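Local coordinates for RagB/SusD domain protein (Flavobacterium johnsoniae, PDB 5J5U) that binds chitin and, as a SusD homologue, probably captures the polysaccharide or its fragments at the outer membrane for uptake through a chitin utilization system, at residues Thr23-Ser28 with Cys224-Leu229; Ile196-Pro201 with Ala348-Val353; Phe62-Glu67 with Asp437-Gly442; Lys277-Pro282 with Pro323-Arg328. One frame throughout, in Å; residues are numbered along the deposited sequence.

Overall arrangement
The four contacts tie distant parts of a single, mainly helical SusD-like chain. Contact 1 is the buried one, its centre about 14 Å from that of the chain; contact 2 is a surface contact on the opposite side of the chain's centre, about 31 Å from contact 1 between centres. Contacts 1 and 4 touch directly, where Arg-328 meets His-228 and Leu-229, although their centres lie about 20 Å apart. Contact 3 joins segments 370 residues apart, and the loop it closes encloses contacts 2 and 4. Its nearest atoms stay about 15 Å from contact 1 and about 20 Å from the other two.

Contact 1: Thr23-Ser28 with Cys224-Leu229; sequences TQLCMS and CLMHHL
Met-226 sets CG anti to its backbone N (chi1 174°) and then bends at chi2 and chi3, a folded shape that brings its thioether up to Gln-24 and Leu-25, while Ser-28 holds OG between its backbone N and carbonyl carbon (chi1 71°), within bonding distance of His-228. In this largely helical SusD-like fold, the 23-28 part of helix 16-29 runs almost perpendicular to strand 224-226, their axes 9.4 Å apart at the closest; the strand pairs antiparallel with strand 332-335. Methionine suits the crossing because its unbranched chain can fold back and lay its terminal methyl against both Gln-24 and Leu-25. Its CE lies 3.6 Å from Gln-24 O and 3.7 Å from Leu-25 CD2, and the Leu-25 and Met-226 side chains cross at about a right angle. An alanine in place of Met-226 would probably open a gap beside Leu-25 and Gln-24 and leave one face of the His-228 ring without the CG that now lies over it. That CG sits 3.4 Å above the imidazole plane, offset toward the rim. The polar pair is buried beside this apolar packing, and the ring is held at both nitrogens: ND1 is hydrogen-bonded to Arg-243 O, which limits rotation of the imidazole. At the other nitrogen, Ser-28 OG lies at the ring edge, near its plane, hydrogen-bonded to His-228 NE2 at 2.7 Å.

Contact 2: Ile196-Pro201 with Ala348-Val353; sequences ISEVSP and AYRGWV
Trp-352, Ser-197 and Arg-350 bury the most surface here, where the turn between helices 178-195 and 201-214 meets the chain leaving helix 337-349. The indole presents its six-membered ring to the turn: Ser-197 CB comes in at the edge, near the ring plane, 3.5 Å from Trp-352 CH2. Serine, with only a hydroxyl beyond CB, lets the ring edge come this close. Over one indole face, toward the rim, lies CD of Arg-350, 3.6 Å above the plane, so the indole packs against the aliphatic part of the arginine of its own segment. The end of helix 337-349 is closed by a Schellman motif, with Gly-351 taking the positive phi that glycine adopts easily. Arg-350 runs extended from CG to NE, and Ser-197 OG lies over one face of its guanidinium. Arg-350 NH2 forms a salt bridge to Glu-198 OE2 at 3.0 Å, approaching on the syn side but 29° out of the carboxylate plane. Ser-197 OG donates to the anti lone pair of the same oxygen at 2.6 Å. An alanine in place of Glu-198 would probably leave Arg-350 with less countercharge and Ser-197 OG without this acceptor, though the hydroxyl also bonds to Met-194 O and Arg-424 NH1. Because Glu-346 also pairs with NH2, the arginine has two carboxylate partners, a setting likely to stabilise its positive charge.

Contact 3: Phe62-Glu67 with Asp437-Gly442; sequences FKKVDE and DSQTGG
Lys-63 and Asp-437 supply the charged part of this contact, NZ meeting OD2 at 3.0 Å in a salt bridge, the ammonium sitting above the carboxylate plane. The lysine is extended beyond CG, long enough to span to the other loop. Each charge has a second partner: Glu-57 for Lys-63 and Lys-61 for Asp-437, so acids and bases alternate. Two backbone groups of segment 62-67 are hydrogen-bonded across the contact. Gln-439 N donates to Phe-62 O at 3.1 Å, and Lys-64 N donates to Gln-439 OE1 at 2.9 Å in a fairly straight bond (165°), the donor lying above the amide plane. Glutamine suits this place because its amide also has an N-H to give: NE2 donates to a water that donates to Lys-64 O. Segment 437-442 is shaped by a type I beta turn from Ser-438 to Gly-441, closed by Gly-441 N to Ser-438 O. The contact joins the loop between helices 415-425 and 452-457 to the residues leading into helix 66-90. Van der Waals packing centres on Phe-62, whose ring edge meets Gly-442, CE2 lying 3.6 Å from its carbonyl C; Val-444 and Pro-445 also touch it, apolar neighbours that suit a phenylalanine. Phe-62 CD2 also lies 3.1 Å from Thr-440 OG1 and 3.5 Å from Ser-438 OG; these hydroxyls are hydrogen-bonded to Val-443 O and Lys-61 O, and Ser-438 OG also accepts from Gly-442 N.

Contact 4: Lys277-Pro282 with Pro323-Arg328; sequences KMLATP and PYLKLR
The 3-10 turn of Pro-323, Tyr-324 and Leu-325 packs against the end of helix 276-279 and the short strand that follows it. Tyr-324 carries the polar link: its OH donates to Met-278 O in a bond modelled at 2.5 Å, so short that the exact length is doubtful, and this oxygen sits at the ring edge, near the ring plane. The carbonyl belongs to the last turn of the helix, where no next turn satisfies it, so a tyrosine, whose rigid ring carries its hydroxyl well away from the backbone, is a fitting donor. Tyr-324 holds CG between its backbone N and carbonyl carbon (chi1 44°), which starts the ring on its way to the helix end. The neighbouring carbonyl, Lys-277 O, is taken by Gln-322 NE2. Strand 280-281 pairs antiparallel with strand 320-321 in a small sheet of this predominantly helical SusD-like fold; segment 277-282 includes one strand of that sheet and segment 323-328 follows the other. Next in the chain, Leu-325 turns CD1 toward the backbone of Leu-279, lying 3.6 Å from Leu-279 O. The same methyl is 4.2 Å from Leu-279 CD2, a looser apolar contact. Leucine fits because this inner side is buried, with Tyr-375 touching Leu-325 and Leu-268 of helix 262-270 touching Leu-279. Toward the surface, Thr-281 offers its methyl to the proline ring, CG2 lying 4.2 Å from Pro-323 CD.

Contact 1: Thr23-Ser28 with Cys224-Leu229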
loop_
_atom_site.group_PDB
_atom_site.type_symbol
_atom_site.label_atom_id
_atom_site.label_comp_id
_atom_site.label_asym_id
_atom_site.label_seq_id
_atom_site.Cartn_x
_atom_site.Cartn_y
_atom_site.Cartn_z
ATOM N N THR A 23 -6.417 16.146 -6.654
ATOM C CA THR A 23 -6.121 15.252 -5.552
ATOM C C THR A 23 -5.874 13.820 -6.000
ATOM O O THR A 23 -4.904 13.164 -5.569
ATOM C CB THR A 23 -7.247 15.253 -4.531
ATOM O OG1 THR A 23 -7.284 16.534 -3.895
ATOM C CG2 THR A 23 -6.994 14.187 -3.464
ATOM N N GLN A 24 -6.772 13.329 -6.846
ATOM C CA GLN A 24 -6.637 11.989 -7.388
ATOM C C GLN A 24 -5.298 11.839 -8.115
ATOM O O GLN A 24 -4.601 10.838 -7.932
ATOM C CB GLN A 24 -7.803 11.655 -8.300
ATOM C CG GLN A 24 -9.092 11.430 -7.531
ATOM C CD GLN A 24 -10.222 10.960 -8.420
ATOM O OE1 GLN A 24 -10.107 10.990 -9.643
ATOM N NE2 GLN A 24 -11.329 10.533 -7.808
ATOM N N LEU A 25 -4.913 12.853 -8.879
ATOM C CA LEU A 25 -3.639 12.791 -9.577
ATOM C C LEU A 25 -2.434 12.878 -8.596
ATOM O O LEU A 25 -1.406 12.243 -8.811
ATOM C CB LEU A 25 -3.578 13.894 -10.651
ATOM C CG LEU A 25 -4.290 13.532 -11.980
ATOM C CD1 LEU A 25 -4.473 14.730 -12.931
ATOM C CD2 LEU A 25 -3.571 12.378 -12.695
ATOM N N CYS A 26 -2.576 13.618 -7.501
ATOM C CA CYS A 26 -1.529 13.703 -6.493
ATOM C C CYS A 26 -1.294 12.339 -5.801
ATOM O O CYS A 26 -0.171 12.001 -5.412
ATOM C CB CYS A 26 -1.883 14.769 -5.453
ATOM S SG CYS A 26 -1.514 16.494 -5.918
ATOM N N MET A 27 -2.351 11.548 -5.656
ATOM C CA MET A 27 -2.208 10.298 -4.914
ATOM C C MET A 27 -1.341 9.234 -5.599
ATOM O O MET A 27 -0.981 8.249 -4.960
ATOM C CB MET A 27 -3.580 9.700 -4.614
ATOM C CG MET A 27 -4.351 10.472 -3.575
ATOM S SD MET A 27 -5.844 9.582 -3.108
ATOM C CE MET A 27 -5.151 8.195 -2.191
ATOM N N SER A 28 -0.977 9.427 -6.870
ATOM C CA SER A 28 -0.145 8.434 -7.570
ATOM C C SER A 28 0.910 9.059 -8.468
ATOM O O SER A 28 1.899 8.428 -8.789
ATOM C CB SER A 28 -1.012 7.492 -8.411
ATOM O OG SER A 28 -1.537 8.166 -9.539
ATOM N N CYS A 224 -9.664 0.232 -7.724
ATOM C CA CYS A 224 -9.373 1.654 -7.766
ATOM C C CYS A 224 -8.024 1.925 -8.448
ATOM O O CYS A 224 -6.964 1.629 -7.896
ATOM C CB CYS A 224 -9.390 2.233 -6.358
ATOM S SG CYS A 224 -9.327 3.985 -6.352
ATOM N N LEU A 225 -8.095 2.477 -9.655
ATOM C CA LEU A 225 -6.946 2.702 -10.541
ATOM C C LEU A 225 -6.831 4.128 -10.975
ATOM O O LEU A 225 -7.838 4.795 -11.185
ATOM C CB LEU A 225 -7.063 1.870 -11.827
ATOM C CG LEU A 225 -6.657 0.416 -11.947
ATOM C CD1 LEU A 225 -5.342 0.155 -11.240
ATOM C CD2 LEU A 225 -7.788 -0.451 -11.442
ATOM N N MET A 226 -5.603 4.587 -11.147
ATOM C CA MET A 226 -5.349 5.764 -11.953
ATOM C C MET A 226 -4.650 5.325 -13.237
ATOM O O MET A 226 -3.586 4.695 -13.184
ATOM C CB MET A 226 -4.481 6.778 -11.233
ATOM C CG MET A 226 -4.117 7.927 -12.141
ATOM S SD MET A 226 -5.623 8.801 -12.646
ATOM C CE MET A 226 -5.859 9.832 -11.182
ATOM N N HIS A 227 -5.271 5.611 -14.376
ATOM C CA HIS A 227 -4.636 5.426 -15.670
ATOM C C HIS A 227 -3.873 6.700 -15.990
ATOM O O HIS A 227 -4.429 7.795 -15.907
ATOM C CB HIS A 227 -5.659 5.097 -16.753
ATOM C CG HIS A 227 -6.406 3.833 -16.485
ATOM N ND1 HIS A 227 -5.932 2.599 -16.864
ATOM C CD2 HIS A 227 -7.587 3.613 -15.862
ATOM C CE1 HIS A 227 -6.797 1.669 -16.498
ATOM N NE2 HIS A 227 -7.809 2.260 -15.890
ATOM N N HIS A 228 -2.588 6.539 -16.282
ATOM C CA HIS A 228 -1.644 7.646 -16.506
ATOM C C HIS A 228 -1.340 7.927 -17.981
ATOM O O HIS A 228 -0.893 7.045 -18.705
ATOM C CB HIS A 228 -0.335 7.383 -15.734
ATOM C CG HIS A 228 -0.454 7.640 -14.262
ATOM N ND1 HIS A 228 -0.432 8.911 -13.728
ATOM C CD2 HIS A 228 -0.626 6.796 -13.216
ATOM C CE1 HIS A 228 -0.575 8.837 -12.417
ATOM N NE2 HIS A 228 -0.688 7.566 -12.080
ATOM N N LEU A 229 -1.570 9.152 -18.433
ATOM C CA LEU A 229 -1.427 9.437 -19.855
ATOM C C LEU A 229 -0.485 10.599 -20.163
ATOM O O LEU A 229 -0.134 10.836 -21.325
ATOM C CB LEU A 229 -2.788 9.748 -20.422
ATOM C CG LEU A 229 -3.846 8.703 -20.092
ATOM C CD1 LEU A 229 -5.192 9.319 -20.355
ATOM C CD2 LEU A 229 -3.669 7.439 -20.917
#

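Contact 2: Ile196-Pro201 with Ala348-Val353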
loop_
_atom_site.group_PDB
_atom_site.type_symbol
_atom_site.label_atom_id
_atom_site.label_comp_id
_atom_site.label_asym_id
_atom_site.label_seq_id
_atom_site.Cartn_x
_atom_site.Cartn_y
_atom_site.Cartn_z
ATOM N N ILE A 196 -6.996 -2.693 12.610
ATOM C CA ILE A 196 -7.093 -2.625 14.073
ATOM C C ILE A 196 -7.514 -3.928 14.748
ATOM O O ILE A 196 -8.036 -3.902 15.859
ATOM C CB ILE A 196 -8.057 -1.514 14.537
ATOM C CG1 ILE A 196 -9.454 -1.746 13.958
ATOM C CG2 ILE A 196 -7.500 -0.146 14.163
ATOM C CD1 ILE A 196 -10.489 -0.787 14.476
ATOM N N SER A 197 -7.252 -5.061 14.102
ATOM C CA SER A 197 -7.660 -6.359 14.638
ATOM C C SER A 197 -6.915 -6.677 15.930
ATOM O O SER A 197 -7.475 -7.291 16.833
ATOM C CB SER A 197 -7.411 -7.478 13.616
ATOM O OG SER A 197 -6.025 -7.617 13.356
ATOM N N GLU A 198 -5.660 -6.240 16.020
ATOM C CA GLU A 198 -4.833 -6.555 17.172
ATOM C C GLU A 198 -5.094 -5.613 18.335
ATOM O O GLU A 198 -5.017 -6.018 19.505
ATOM C CB GLU A 198 -3.347 -6.528 16.800
ATOM C CG GLU A 198 -3.000 -7.445 15.652
ATOM C CD GLU A 198 -3.661 -8.820 15.773
ATOM O OE1 GLU A 198 -3.159 -9.689 16.526
ATOM O OE2 GLU A 198 -4.694 -9.037 15.098
ATOM N N VAL A 199 -5.390 -4.357 18.041
ATOM C CA VAL A 199 -5.520 -3.419 19.137
ATOM C C VAL A 199 -6.957 -3.322 19.648
ATOM O O VAL A 199 -7.184 -3.161 20.835
ATOM C CB VAL A 199 -5.014 -2.008 18.738
ATOM C CG1 VAL A 199 -5.773 -1.465 17.501
ATOM C CG2 VAL A 199 -5.125 -1.061 19.938
ATOM N N SER A 200 -7.922 -3.436 18.747
ATOM C CA SER A 200 -9.327 -3.280 19.105
ATOM C C SER A 200 -10.192 -4.306 18.405
ATOM O O SER A 200 -10.958 -3.938 17.503
ATOM C CB SER A 200 -9.824 -1.875 18.742
ATOM O OG SER A 200 -9.102 -0.859 19.420
ATOM N N PRO A 201 -10.066 -5.586 18.805
ATOM C CA PRO A 201 -10.732 -6.748 18.188
ATOM C C PRO A 201 -12.249 -6.610 18.024
ATOM O O PRO A 201 -12.766 -7.047 17.002
ATOM C CB PRO A 201 -10.404 -7.886 19.152
ATOM C CG PRO A 201 -9.148 -7.471 19.795
ATOM C CD PRO A 201 -9.189 -5.994 19.913
ATOM N N ALA A 348 -12.892 -14.175 8.067
ATOM C CA ALA A 348 -13.579 -15.460 8.110
ATOM C C ALA A 348 -12.898 -16.400 9.080
ATOM O O ALA A 348 -13.556 -17.006 9.920
ATOM C CB ALA A 348 -13.621 -16.095 6.727
ATOM N N TYR A 349 -11.574 -16.505 8.962
ATOM C CA TYR A 349 -10.795 -17.372 9.840
ATOM C C TYR A 349 -10.924 -16.990 11.305
ATOM O O TYR A 349 -10.672 -17.802 12.191
ATOM C CB TYR A 349 -9.320 -17.340 9.443
ATOM C CG TYR A 349 -8.414 -18.024 10.435
ATOM C CD1 TYR A 349 -8.294 -19.401 10.454
ATOM C CD2 TYR A 349 -7.694 -17.293 11.363
ATOM C CE1 TYR A 349 -7.477 -20.032 11.369
ATOM C CE2 TYR A 349 -6.874 -17.917 12.279
ATOM C CZ TYR A 349 -6.771 -19.287 12.272
ATOM O OH TYR A 349 -5.955 -19.915 13.176
ATOM N N ARG A 350 -11.290 -15.740 11.554
ATOM C CA ARG A 350 -11.508 -15.254 12.909
ATOM C C ARG A 350 -12.965 -15.402 13.340
ATOM O O ARG A 350 -13.321 -15.085 14.470
ATOM C CB ARG A 350 -11.079 -13.791 13.021
ATOM C CG ARG A 350 -9.583 -13.562 12.891
ATOM C CD ARG A 350 -9.294 -12.084 12.698
ATOM N NE ARG A 350 -7.870 -11.824 12.540
ATOM C CZ ARG A 350 -7.075 -11.462 13.533
ATOM N NH1 ARG A 350 -7.577 -11.324 14.755
ATOM N NH2 ARG A 350 -5.791 -11.231 13.302
ATOM N N GLY A 351 -13.812 -15.857 12.428
ATOM C CA GLY A 351 -15.221 -15.998 12.727
ATOM C C GLY A 351 -15.945 -14.670 12.769
ATOM O O GLY A 351 -17.016 -14.554 13.371
ATOM N N TRP A 352 -15.348 -13.653 12.159
ATOM C CA TRP A 352 -15.934 -12.319 12.166
ATOM C C TRP A 352 -17.010 -12.134 11.090
ATOM O O TRP A 352 -17.983 -11.421 11.302
ATOM C CB TRP A 352 -14.835 -11.274 11.993
ATOM C CG TRP A 352 -13.913 -11.155 13.181
ATOM C CD1 TRP A 352 -13.988 -11.852 14.358
ATOM C CD2 TRP A 352 -12.804 -10.253 13.321
ATOM N NE1 TRP A 352 -12.983 -11.452 15.214
ATOM C CE2 TRP A 352 -12.248 -10.469 14.606
ATOM C CE3 TRP A 352 -12.227 -9.282 12.488
ATOM C CZ2 TRP A 352 -11.139 -9.758 15.071
ATOM C CZ3 TRP A 352 -11.125 -8.575 12.955
ATOM C CH2 TRP A 352 -10.595 -8.820 14.240
ATOM N N VAL A 353 -16.843 -12.787 9.944
ATOM C CA VAL A 353 -17.840 -12.718 8.874
ATOM C C VAL A 353 -18.235 -14.129 8.465
ATOM O O VAL A 353 -17.532 -15.099 8.794
ATOM C CB VAL A 353 -17.339 -11.952 7.621
ATOM C CG1 VAL A 353 -16.962 -10.512 7.986
ATOM C CG2 VAL A 353 -16.167 -12.677 6.952
HETATM O O HOH W 1 -4.777 -11.463 16.674
#

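Contact 3: Phe62-Glu67 with Asp437-Gly442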
loop_
_atom_site.group_PDB
_atom_site.type_symbol
_atom_site.label_atom_id
_atom_site.label_comp_id
_atom_site.label_asym_id
_atom_site.label_seq_id
_atom_site.Cartn_x
_atom_site.Cartn_y
_atom_site.Cartn_z
ATOM N N PHE A 62 18.371 0.168 6.400
ATOM C CA PHE A 62 17.879 1.099 7.438
ATOM C C PHE A 62 18.856 2.253 7.763
ATOM O O PHE A 62 19.579 2.229 8.748
ATOM C CB PHE A 62 17.521 0.341 8.725
ATOM C CG PHE A 62 16.722 -0.924 8.479
ATOM C CD1 PHE A 62 15.808 -0.995 7.420
ATOM C CD2 PHE A 62 16.891 -2.040 9.301
ATOM C CE1 PHE A 62 15.081 -2.135 7.187
ATOM C CE2 PHE A 62 16.175 -3.191 9.089
ATOM C CZ PHE A 62 15.263 -3.256 8.021
ATOM N N LYS A 63 18.862 3.262 6.909
ATOM C CA LYS A 63 19.606 4.480 7.162
ATOM C C LYS A 63 18.663 5.688 7.022
ATOM O O LYS A 63 17.824 5.725 6.123
ATOM C CB LYS A 63 20.795 4.608 6.204
ATOM C CG LYS A 63 21.850 3.559 6.388
ATOM C CD LYS A 63 23.106 3.900 5.605
ATOM C CE LYS A 63 24.123 2.774 5.701
ATOM N NZ LYS A 63 25.336 3.130 4.946
ATOM N N LYS A 64 18.790 6.654 7.927
ATOM C CA LYS A 64 17.894 7.806 7.960
ATOM C C LYS A 64 18.309 8.907 7.019
ATOM O O LYS A 64 19.476 9.288 6.978
ATOM C CB LYS A 64 17.813 8.402 9.369
ATOM C CG LYS A 64 17.413 7.438 10.423
ATOM C CD LYS A 64 16.671 8.161 11.528
ATOM C CE LYS A 64 17.603 8.929 12.432
ATOM N NZ LYS A 64 16.932 9.278 13.729
ATOM N N VAL A 65 17.333 9.413 6.278
ATOM C CA VAL A 65 17.450 10.665 5.519
ATOM C C VAL A 65 16.148 11.400 5.811
ATOM O O VAL A 65 15.053 10.886 5.483
ATOM C CB VAL A 65 17.612 10.450 3.986
ATOM C CG1 VAL A 65 17.861 11.781 3.279
ATOM C CG2 VAL A 65 18.751 9.480 3.679
ATOM N N ASP A 66 16.257 12.554 6.462
ATOM C CA ASP A 66 15.089 13.329 6.907
ATOM C C ASP A 66 14.097 13.560 5.786
ATOM O O ASP A 66 12.905 13.398 5.961
ATOM C CB ASP A 66 15.509 14.693 7.489
ATOM C CG ASP A 66 16.293 14.567 8.770
ATOM O OD1 ASP A 66 16.215 13.495 9.411
ATOM O OD2 ASP A 66 16.992 15.542 9.144
ATOM N N GLU A 67 14.607 13.977 4.645
ATOM C CA GLU A 67 13.780 14.257 3.493
ATOM C C GLU A 67 12.989 13.018 3.076
ATOM O O GLU A 67 11.810 13.115 2.686
ATOM C CB GLU A 67 14.643 14.745 2.332
ATOM C CG GLU A 67 13.870 15.029 1.089
ATOM C CD GLU A 67 14.741 15.168 -0.139
ATOM O OE1 GLU A 67 15.250 14.129 -0.585
ATOM O OE2 GLU A 67 14.886 16.299 -0.675
ATOM N N ASP A 437 26.492 -1.691 8.938
ATOM C CA ASP A 437 26.165 -0.265 8.924
ATOM C C ASP A 437 24.671 0.002 9.060
ATOM O O ASP A 437 24.229 1.121 8.826
ATOM C CB ASP A 437 26.692 0.419 7.642
ATOM C CG ASP A 437 26.246 -0.294 6.355
ATOM O OD1 ASP A 437 25.856 -1.488 6.415
ATOM O OD2 ASP A 437 26.290 0.337 5.272
ATOM N N SER A 438 23.886 -1.007 9.427
ATOM C CA SER A 438 22.472 -0.764 9.708
ATOM C C SER A 438 22.280 0.111 10.971
ATOM O O SER A 438 22.684 -0.262 12.077
ATOM C CB SER A 438 21.725 -2.072 9.872
ATOM O OG SER A 438 20.338 -1.841 10.100
ATOM N N GLN A 439 21.631 1.259 10.817
ATOM C CA GLN A 439 21.539 2.196 11.947
ATOM C C GLN A 439 20.626 1.656 13.037
ATOM O O GLN A 439 20.663 2.158 14.145
ATOM C CB GLN A 439 21.077 3.593 11.478
ATOM C CG GLN A 439 22.202 4.384 10.760
ATOM C CD GLN A 439 21.737 5.628 9.965
ATOM O OE1 GLN A 439 20.605 6.117 10.109
ATOM N NE2 GLN A 439 22.624 6.130 9.104
ATOM N N THR A 440 19.842 0.617 12.746
ATOM C CA THR A 440 19.021 -0.038 13.779
ATOM C C THR A 440 19.495 -1.439 14.203
ATOM O O THR A 440 18.791 -2.135 14.951
ATOM C CB THR A 440 17.556 -0.195 13.333
ATOM O OG1 THR A 440 17.536 -0.873 12.083
ATOM C CG2 THR A 440 16.884 1.139 13.157
ATOM N N GLY A 441 20.674 -1.856 13.737
ATOM C CA GLY A 441 21.155 -3.196 14.025
ATOM C C GLY A 441 20.268 -4.280 13.425
ATOM O O GLY A 441 20.171 -5.386 13.955
ATOM N N GLY A 442 19.583 -3.929 12.338
ATOM C CA GLY A 442 18.746 -4.873 11.618
ATOM C C GLY A 442 17.310 -4.905 12.098
ATOM O O GLY A 442 16.551 -5.774 11.691
HETATM O O HOH W 2 21.793 8.410 7.751
#

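Contact 4: Lys277-Pro282 with Pro323-Arg328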
loop_
_atom_site.group_PDB
_atom_site.type_symbol
_atom_site.label_atom_id
_atom_site.label_comp_id
_atom_site.label_asym_id
_atom_site.label_seq_id
_atom_site.Cartn_x
_atom_site.Cartn_y
_atom_site.Cartn_z
ATOM N N LYS A 277 6.846 -14.606 -13.995
ATOM C CA LYS A 277 7.321 -13.995 -15.247
ATOM C C LYS A 277 6.467 -12.810 -15.695
ATOM O O LYS A 277 6.889 -12.019 -16.552
ATOM C CB LYS A 277 7.379 -15.039 -16.376
ATOM C CG LYS A 277 8.100 -16.316 -16.009
ATOM C CD LYS A 277 7.904 -17.376 -17.091
ATOM C CE LYS A 277 8.895 -18.510 -16.952
ATOM N NZ LYS A 277 8.696 -19.520 -18.024
ATOM N N MET A 278 5.272 -12.681 -15.123
ATOM C CA MET A 278 4.483 -11.476 -15.345
ATOM C C MET A 278 5.196 -10.294 -14.690
ATOM O O MET A 278 5.031 -9.156 -15.115
ATOM C CB MET A 278 3.069 -11.630 -14.773
ATOM C CG MET A 278 2.299 -12.843 -15.306
ATOM S SD MET A 278 0.650 -13.026 -14.592
ATOM C CE MET A 278 -0.130 -11.526 -15.203
ATOM N N LEU A 279 5.979 -10.576 -13.645
ATOM C CA LEU A 279 6.650 -9.526 -12.867
ATOM C C LEU A 279 8.143 -9.405 -13.191
ATOM O O LEU A 279 8.648 -8.307 -13.379
ATOM C CB LEU A 279 6.481 -9.783 -11.353
ATOM C CG LEU A 279 5.076 -9.702 -10.760
ATOM C CD1 LEU A 279 5.028 -10.277 -9.352
ATOM C CD2 LEU A 279 4.579 -8.279 -10.771
ATOM N N ALA A 280 8.846 -10.538 -13.233
ATOM C CA ALA A 280 10.307 -10.538 -13.344
ATOM C C ALA A 280 10.838 -10.853 -14.755
ATOM O O ALA A 280 10.310 -11.708 -15.465
ATOM C CB ALA A 280 10.888 -11.525 -12.362
ATOM N N THR A 281 11.915 -10.180 -15.134
ATOM C CA THR A 281 12.636 -10.521 -16.336
ATOM C C THR A 281 13.712 -11.543 -15.974
ATOM O O THR A 281 14.268 -11.505 -14.867
ATOM C CB THR A 281 13.291 -9.305 -16.966
ATOM O OG1 THR A 281 14.307 -8.811 -16.087
ATOM C CG2 THR A 281 12.263 -8.222 -17.250
ATOM N N PRO A 282 14.012 -12.465 -16.901
ATOM C CA PRO A 282 14.974 -13.542 -16.615
ATOM C C PRO A 282 16.410 -13.038 -16.489
ATOM O O PRO A 282 16.716 -11.976 -17.009
ATOM C CB PRO A 282 14.829 -14.463 -17.833
ATOM C CG PRO A 282 14.349 -13.547 -18.945
ATOM C CD PRO A 282 13.451 -12.553 -18.266
ATOM N N PRO A 323 9.491 -4.263 -18.094
ATOM C CA PRO A 323 9.502 -2.858 -18.541
ATOM C C PRO A 323 8.140 -2.176 -18.444
ATOM O O PRO A 323 8.086 -0.989 -18.131
ATOM C CB PRO A 323 9.950 -2.953 -20.006
ATOM C CG PRO A 323 10.647 -4.299 -20.111
ATOM C CD PRO A 323 10.003 -5.197 -19.114
ATOM N N TYR A 324 7.056 -2.908 -18.692
ATOM C CA TYR A 324 5.726 -2.291 -18.711
ATOM C C TYR A 324 5.313 -1.832 -17.297
ATOM O O TYR A 324 4.436 -0.965 -17.125
ATOM C CB TYR A 324 4.685 -3.259 -19.319
ATOM C CG TYR A 324 4.767 -4.711 -18.837
ATOM C CD1 TYR A 324 5.440 -5.680 -19.581
ATOM C CD2 TYR A 324 4.149 -5.116 -17.660
ATOM C CE1 TYR A 324 5.511 -6.995 -19.158
ATOM C CE2 TYR A 324 4.209 -6.445 -17.224
ATOM C CZ TYR A 324 4.892 -7.371 -17.981
ATOM O OH TYR A 324 4.965 -8.674 -17.555
ATOM N N LEU A 325 5.967 -2.406 -16.287
ATOM C CA LEU A 325 5.725 -2.015 -14.898
ATOM C C LEU A 325 6.402 -0.691 -14.529
ATOM O O LEU A 325 6.126 -0.139 -13.479
ATOM C CB LEU A 325 6.192 -3.114 -13.946
ATOM C CG LEU A 325 5.580 -4.487 -14.166
ATOM C CD1 LEU A 325 6.337 -5.575 -13.384
ATOM C CD2 LEU A 325 4.118 -4.440 -13.780
ATOM N N LYS A 326 7.294 -0.183 -15.378
ATOM C CA LYS A 326 8.121 0.950 -14.966
ATOM C C LYS A 326 7.967 2.186 -15.837
ATOM O O LYS A 326 8.829 3.084 -15.823
ATOM C CB LYS A 326 9.595 0.534 -14.924
ATOM C CG LYS A 326 9.852 -0.552 -13.915
ATOM C CD LYS A 326 11.325 -0.845 -13.798
ATOM C CE LYS A 326 11.895 -1.329 -15.115
ATOM N NZ LYS A 326 13.310 -1.741 -14.931
ATOM N N LEU A 327 6.850 2.236 -16.563
ATOM C CA LEU A 327 6.609 3.303 -17.536
ATOM C C LEU A 327 5.821 4.450 -16.943
ATOM O O LEU A 327 4.972 4.255 -16.075
ATOM C CB LEU A 327 5.845 2.761 -18.750
ATOM C CG LEU A 327 6.573 1.722 -19.590
ATOM C CD1 LEU A 327 5.613 1.079 -20.611
ATOM C CD2 LEU A 327 7.754 2.389 -20.253
ATOM N N ARG A 328 6.051 5.634 -17.481
ATOM C CA ARG A 328 5.297 6.807 -17.093
ATOM C C ARG A 328 3.801 6.573 -17.320
ATOM O O ARG A 328 2.975 7.103 -16.582
ATOM C CB ARG A 328 5.818 8.022 -17.870
ATOM C CG ARG A 328 4.783 9.051 -18.242
ATOM C CD ARG A 328 5.389 10.256 -18.990
ATOM N NE ARG A 328 4.386 11.311 -19.169
ATOM C CZ ARG A 328 3.591 11.430 -20.235
ATOM N NH1 ARG A 328 3.704 10.586 -21.258
ATOM N NH2 ARG A 328 2.697 12.413 -20.296
#